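Local atomic coordinates of hypothetical protein PA0094 (Pseudomonas aeruginosa, PDB entry 1TU1), a protein that acts as a homodimer in delivering the toxin Tse6 to target cells, being needed to load Tse6 onto VgrG1a. Residues W132-A135 and M136-L139. Sequence-based numbering, arbitrary orientation. Where two conformers were deposited one is given.
Sequences WKQA and MQTL
W132 has CG anti to the backbone N (chi1 171°), and the NE1 edge of its indole comes close to M136. M136, one turn on, has CG beside its own backbone N (chi1 -80°), which sets this methylene over one face of the indole. M136 CG lies 4.1 Å from the centroid of the W132 five-membered ring, a CH-pi contact offset toward the rim on the NE1 side. M136 SD stands obliquely to the same ring, 5.3 Å from its centroid, as a Met-aromatic contact. M136 N gives a nearly straight 3.0 Å bond to W132 O.

On the exposed side, one conformer of the K133 chain runs obliquely to that of Q137. As K133 has a second conformer, this contact is doubtful. T138 OG1 donates to A135 O at 2.6 Å, and T138 N reaches the same oxygen from above the carbonyl plane at 3.0 Å. A135 O thus takes two bonds from one residue.

T138 OG1 also bonds to E14 N of the second subunit, whose W19 packs on A135. W132, M136 and L139 face the sheet, covering strands 98-107 and 113-120 through R103, V105, I107, T116 and L118.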
# COMPACT_ATOMS: atom_id res chain seq x y z
N TRP A 132 -8.07 -2.45 17.74
CA TRP A 132 -8.01 -3.41 16.64
C TRP A 132 -9.39 -4.06 16.38
O TRP A 132 -9.91 -4.03 15.26
CB TRP A 132 -6.99 -4.47 16.96
CG TRP A 132 -7.01 -5.60 16.00
CD1 TRP A 132 -6.57 -5.58 14.71
CD2 TRP A 132 -7.54 -6.90 16.24
NE1 TRP A 132 -6.77 -6.82 14.14
CE2 TRP A 132 -7.36 -7.65 15.06
CE3 TRP A 132 -8.14 -7.53 17.34
CZ2 TRP A 132 -7.77 -8.99 14.94
CZ3 TRP A 132 -8.55 -8.87 17.23
CH2 TRP A 132 -8.36 -9.57 16.03
N LYS A 133 -9.98 -4.60 17.45
CA LYS A 133 -11.26 -5.31 17.40
C LYS A 133 -12.31 -4.43 16.77
O LYS A 133 -12.99 -4.84 15.82
CB LYS A 133 -11.73 -5.76 18.79
CG LYS A 133 -13.01 -6.62 18.78
CD LYS A 133 -13.36 -7.11 20.19
CE LYS A 133 -14.87 -7.13 20.46
NZ LYS A 133 -15.11 -7.26 21.93
N GLN A 134 -12.44 -3.21 17.30
CA GLN A 134 -13.44 -2.28 16.84
C GLN A 134 -13.28 -1.98 15.35
O GLN A 134 -14.27 -1.95 14.60
CB GLN A 134 -13.35 -0.96 17.64
CG GLN A 134 -14.25 0.16 17.12
CD GLN A 134 -15.74 -0.18 17.19
OE1 GLN A 134 -16.15 -1.02 18.00
NE2 GLN A 134 -16.55 0.46 16.34
N ALA A 135 -12.05 -1.68 14.93
CA ALA A 135 -11.75 -1.38 13.54
C ALA A 135 -12.23 -2.52 12.64
O ALA A 135 -12.93 -2.30 11.65
CB ALA A 135 -10.26 -1.18 13.36
N MET A 136 -11.83 -3.73 13.02
CA MET A 136 -12.17 -4.95 12.28
C MET A 136 -13.66 -5.23 12.25
O MET A 136 -14.17 -5.81 11.28
CB MET A 136 -11.46 -6.16 12.88
CG MET A 136 -10.02 -6.31 12.46
SD MET A 136 -9.78 -6.38 10.65
CE MET A 136 -10.81 -7.77 10.19
N GLN A 137 -14.37 -4.78 13.28
CA GLN A 137 -15.82 -4.97 13.38
C GLN A 137 -16.56 -4.03 12.46
O GLN A 137 -17.73 -4.27 12.13
CB GLN A 137 -16.29 -4.83 14.84
CG GLN A 137 -15.93 -6.06 15.65
CD GLN A 137 -16.50 -6.06 17.06
OE1 GLN A 137 -16.67 -5.01 17.68
NE2 GLN A 137 -16.78 -7.26 17.57
N THR A 138 -15.88 -2.98 12.01
CA THR A 138 -16.45 -2.09 11.01
C THR A 138 -16.03 -2.41 9.58
O THR A 138 -16.51 -1.77 8.68
CB THR A 138 -16.04 -0.62 11.28
OG1 THR A 138 -14.62 -0.46 11.09
CG2 THR A 138 -16.33 -0.23 12.72
N LEU A 139 -15.11 -3.35 9.36
CA LEU A 139 -14.67 -3.66 7.99
C LEU A 139 -15.81 -4.26 7.15
O LEU A 139 -16.30 -5.35 7.46
CB LEU A 139 -13.49 -4.61 8.00
CG LEU A 139 -12.72 -4.78 6.68
CD1 LEU A 139 -11.32 -5.17 7.00
CD2 LEU A 139 -13.36 -5.87 5.80